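Local atomic coordinates of Serine/threonine-protein kinase pelle (Drosophila melanogaster, PDB entry 1D2Z), a protein that relays Toll receptor signals that set embryonic dorsoventral polarity, as a serine/threonine kinase that Tube recruits to the membrane and that binds Tube through its death domain. Residues Lys88-Asn91 against Ala92-Leu95; Val33-Gln36 against Leu37-Ala40. All coordinates share one frame; numbering follows the deposited sequence.

Contact 1: Lys88-Asn91 against Ala92-Leu95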
loop_
_atom_site.group_PDB
_atom_site.type_symbol
_atom_site.label_atom_id
_atom_site.label_comp_id
_atom_site.label_asym_id
_atom_site.label_seq_id
_atom_site.Cartn_x
_atom_site.Cartn_y
_atom_site.Cartn_z
ATOM N N LYS A 88 21.424 12.804 3.083
ATOM C CA LYS A 88 22.767 12.917 2.510
ATOM C C LYS A 88 23.492 11.593 2.252
ATOM O O LYS A 88 24.667 11.424 2.588
ATOM C CB LYS A 88 23.655 13.928 3.263
ATOM C CG LYS A 88 23.612 13.887 4.781
ATOM C CD LYS A 88 24.596 14.884 5.386
ATOM C CE LYS A 88 24.386 16.297 4.846
ATOM N NZ LYS A 88 23.059 16.879 5.198
ATOM N N LEU A 89 22.755 10.646 1.674
ATOM C CA LEU A 89 23.299 9.339 1.312
ATOM C C LEU A 89 23.617 9.444 -0.182
ATOM O O LEU A 89 22.920 8.884 -1.027
ATOM C CB LEU A 89 22.265 8.243 1.588
ATOM C CG LEU A 89 21.882 8.084 3.064
ATOM C CD1 LEU A 89 20.711 7.122 3.215
ATOM C CD2 LEU A 89 23.089 7.608 3.868
ATOM N N HIS A 90 24.669 10.202 -0.488
ATOM C CA HIS A 90 25.093 10.456 -1.867
ATOM C C HIS A 90 25.467 9.232 -2.688
ATOM O O HIS A 90 25.141 9.163 -3.874
ATOM C CB HIS A 90 26.218 11.499 -1.888
ATOM C CG HIS A 90 25.829 12.800 -1.258
ATOM N ND1 HIS A 90 24.947 13.678 -1.851
ATOM C CD2 HIS A 90 26.133 13.331 -0.050
ATOM C CE1 HIS A 90 24.716 14.688 -1.032
ATOM N NE2 HIS A 90 25.423 14.501 0.068
ATOM N N ASN A 91 26.169 8.282 -2.082
ATOM C CA ASN A 91 26.531 7.073 -2.811
ATOM C C ASN A 91 25.294 6.222 -3.103
ATOM O O ASN A 91 25.274 5.465 -4.069
ATOM C CB ASN A 91 27.606 6.279 -2.073
ATOM C CG ASN A 91 29.001 6.829 -2.328
ATOM O OD1 ASN A 91 29.418 6.984 -3.477
ATOM N ND2 ASN A 91 29.726 7.131 -1.258
ATOM N N ALA A 92 24.254 6.370 -2.283
ATOM C CA ALA A 92 23.003 5.641 -2.492
ATOM C C ALA A 92 22.319 6.268 -3.710
ATOM O O ALA A 92 21.839 5.561 -4.596
ATOM C CB ALA A 92 22.103 5.736 -1.252
ATOM N N MET A 93 22.330 7.600 -3.763
ATOM C CA MET A 93 21.757 8.347 -4.884
ATOM C C MET A 93 22.452 7.955 -6.195
ATOM O O MET A 93 21.804 7.772 -7.225
ATOM C CB MET A 93 21.937 9.852 -4.665
ATOM C CG MET A 93 21.154 10.421 -3.497
ATOM S SD MET A 93 21.749 12.039 -2.987
ATOM C CE MET A 93 21.135 13.042 -4.283
ATOM N N ARG A 94 23.776 7.828 -6.152
ATOM C CA ARG A 94 24.526 7.476 -7.352
ATOM C C ARG A 94 24.141 6.096 -7.876
ATOM O O ARG A 94 24.019 5.905 -9.086
ATOM C CB ARG A 94 26.033 7.545 -7.096
ATOM C CG ARG A 94 26.847 7.769 -8.364
ATOM C CD ARG A 94 28.336 7.876 -8.066
ATOM N NE ARG A 94 28.812 6.640 -7.465
ATOM C CZ ARG A 94 29.194 5.567 -8.150
ATOM N NH1 ARG A 94 29.192 5.566 -9.480
ATOM N NH2 ARG A 94 29.449 4.447 -7.500
ATOM N N LEU A 95 23.910 5.150 -6.966
ATOM C CA LEU A 95 23.542 3.794 -7.355
ATOM C C LEU A 95 22.232 3.709 -8.133
ATOM O O LEU A 95 22.037 2.783 -8.924
ATOM C CB LEU A 95 23.503 2.868 -6.131
ATOM C CG LEU A 95 24.877 2.460 -5.594
ATOM C CD1 LEU A 95 24.722 1.641 -4.319
ATOM C CD2 LEU A 95 25.643 1.672 -6.659
HETATM O O HOH W 1 27.863 4.571 -5.181
#
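Met93 sets its thioether beside the imidazole of His90, three residues back along the same helix, and the two side chains run the same way. SD stands 3.8 Å from His90 ND1 and meets the ring obliquely, 53° off its normal, in a sulfur-aromatic contact. The first torsion explains the placement: CG lies opposite the carbonyl carbon (chi1 -66°), which folds the chain back along the preceding turn and brings CG to 3.4 Å from Leu89 O. Met93 also packs against Phe81 and Phe84 of helix 77-86, and an alanine here would probably open a gap beside these phenylalanines and leave the His90 ring without its sulfur neighbour. A purely apolar contact joins Leu89 CB to Ala92 CB at 3.8 Å, and the two residues touch helix 18-31, Leu89 at Leu31 and Ala92 at Leu24.

This is the opening turn of the last helix in the six-helix death-domain bundle. Lys88, with positive phi, is the C-prime residue of the Schellman motif that ends helix 77-86, and Leu89 is already the N-cap of helix 90-95, making the junction very short. Leu89 O starts the new backbone pattern, accepting from Met93 N at 3.1 Å in the carbonyl plane and more weakly from Ala92 N. Arg94 N to His90 O and Leu95 N to Asn91 O carry the pattern forward.

A water supplies the polar bridge on the exposed side. It accepts from Arg94 NH2 at 2.8 Å, donates to Asn91 O at 3.0 Å and gives a weak bond to Asn91 OD1. The amide and guanidinium planes stand 84° apart, with OD1 at the guanidinium edge, 4.0 Å from Arg94 NE.

Contact 2: Val33-Gln36 against Leu37-Ala40; sequences VWQQ and LATA
Gln35, which meets Thr39 one turn further on, also lays its CB over the centre of one face of the Trp34 indole, 4.1 Å above the ring plane. Both belong to short helix 34-40 of the six-helix death-domain bundle, which Val33-Ala40 spans in full together with its N-cap. Beyond Gln35 the indole reaches Val48, Ile51, Ser52 and Lys55 of helix 45-56, and Ala61 of helix 61-73. The other flat group is the Gln35 amide. CG stands opposite the backbone N (chi1 178°) and the chain then bends at chi2 (62°), so that NE2 swings forward along the helix, to 3.1 Å from Thr39 OG1, the two side chains crossing at a slant.

Val33 occupies the N-cap position, and its carbonyl receives Leu37 N at 2.9 Å, nearly along the C=O axis. Trp34 O takes Ala38 N at 2.8 Å in much the same line, and Gln36 O takes Ala40 N.

On the buried side Leu37 carries the packing. With CG beside the backbone N, opposite the carbonyl carbon, its side chain leans toward the start of the helix: CG rests 3.3 Å from Val33 O, and CD1 faces Val33 CG2 more loosely, at 4.4 Å. Phe65, Leu83 and Leu87 continue this apolar surface, linking the helix to helices 61-73 and 77-86 and to the loop after the latter.

Two donors from one residue grip Gln35 O: Thr39 N and Thr39 OG1 each reach it at 2.9 Å, from opposite faces of the carbonyl plane.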
loop_
_atom_site.group_PDB
_atom_site.type_symbol
_atom_site.label_atom_id
_atom_site.label_comp_id
_atom_site.label_asym_id
_atom_site.label_seq_id
_atom_site.Cartn_x
_atom_site.Cartn_y
_atom_site.Cartn_z
ATOM N N VAL A 33 21.805 2.085 7.953
ATOM C CA VAL A 33 20.939 3.262 8.039
ATOM C C VAL A 33 19.440 2.953 7.967
ATOM O O VAL A 33 18.639 3.870 7.793
ATOM C CB VAL A 33 21.251 4.289 6.919
ATOM C CG1 VAL A 33 22.580 4.987 7.184
ATOM C CG2 VAL A 33 21.264 3.596 5.547
ATOM N N TRP A 34 19.051 1.688 8.113
ATOM C CA TRP A 34 17.626 1.354 8.025
ATOM C C TRP A 34 16.764 2.106 9.047
ATOM O O TRP A 34 15.694 2.611 8.702
ATOM C CB TRP A 34 17.387 -0.157 8.111
ATOM C CG TRP A 34 17.581 -0.765 9.472
ATOM C CD1 TRP A 34 18.710 -1.360 9.950
ATOM C CD2 TRP A 34 16.606 -0.842 10.523
ATOM N NE1 TRP A 34 18.501 -1.803 11.237
ATOM C CE2 TRP A 34 17.220 -1.497 11.614
ATOM C CE3 TRP A 34 15.276 -0.420 10.650
ATOM C CZ2 TRP A 34 16.548 -1.740 12.820
ATOM C CZ3 TRP A 34 14.604 -0.661 11.851
ATOM C CH2 TRP A 34 15.244 -1.317 12.918
ATOM N N GLN A 35 17.252 2.220 10.280
ATOM C CA GLN A 35 16.519 2.921 11.338
ATOM C C GLN A 35 16.381 4.400 10.992
ATOM O O GLN A 35 15.334 5.008 11.223
ATOM C CB GLN A 35 17.213 2.720 12.699
ATOM C CG GLN A 35 16.566 3.437 13.884
ATOM C CD GLN A 35 15.134 2.981 14.177
ATOM O OE1 GLN A 35 14.906 2.132 15.039
ATOM N NE2 GLN A 35 14.166 3.575 13.484
ATOM N N GLN A 36 17.421 4.961 10.386
ATOM C CA GLN A 36 17.406 6.355 9.978
ATOM C C GLN A 36 16.377 6.534 8.851
ATOM O O GLN A 36 15.625 7.511 8.836
ATOM C CB GLN A 36 18.803 6.773 9.513
ATOM C CG GLN A 36 19.020 8.263 9.431
ATOM C CD GLN A 36 20.471 8.626 9.159
ATOM O OE1 GLN A 36 21.394 7.956 9.630
ATOM N NE2 GLN A 36 20.679 9.692 8.397
ATOM N N LEU A 37 16.336 5.577 7.921
ATOM C CA LEU A 37 15.384 5.627 6.815
ATOM C C LEU A 37 13.952 5.541 7.358
ATOM O O LEU A 37 13.097 6.349 7.003
ATOM C CB LEU A 37 15.633 4.471 5.833
ATOM C CG LEU A 37 16.923 4.481 5.000
ATOM C CD1 LEU A 37 17.104 3.130 4.306
ATOM C CD2 LEU A 37 16.880 5.610 3.982
ATOM N N ALA A 38 13.710 4.564 8.227
ATOM C CA ALA A 38 12.397 4.345 8.822
ATOM C C ALA A 38 11.918 5.555 9.615
ATOM O O ALA A 38 10.757 5.948 9.518
ATOM C CB ALA A 38 12.422 3.114 9.710
ATOM N N THR A 39 12.825 6.160 10.375
ATOM C CA THR A 39 12.472 7.331 11.176
ATOM C C THR A 39 12.157 8.531 10.288
ATOM O O THR A 39 11.178 9.243 10.527
ATOM C CB THR A 39 13.592 7.698 12.180
ATOM O OG1 THR A 39 13.800 6.599 13.074
ATOM C CG2 THR A 39 13.206 8.941 12.993
ATOM N N ALA A 40 12.956 8.710 9.236
ATOM C CA ALA A 40 12.783 9.827 8.312
ATOM C C ALA A 40 11.428 9.858 7.606
ATOM O O ALA A 40 10.918 10.933 7.293
ATOM C CB ALA A 40 13.913 9.848 7.285
#

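How the contacts relate
Contacts 1 and 2 illustrate one principle twice: a short helix begins at an apolar N-cap residue, Leu89 in one case and Val33 in the other, and its first turn carries side chains into the bundle. The two helices come late and early in the chain, yet these beginnings meet. Their centres are about 15 Å apart, and Leu89 bridges the interval, with CD1 packed 4.2 Å from Leu37 CD2 and CD2 4.3 Å from Val33 CG1. Helix 77-86 serves both, presenting Phe81 and Phe84 to contact 1 and Leu83 to contact 2. Both contacts belong to the death domain; the kinase catalytic domain is not part of this chain.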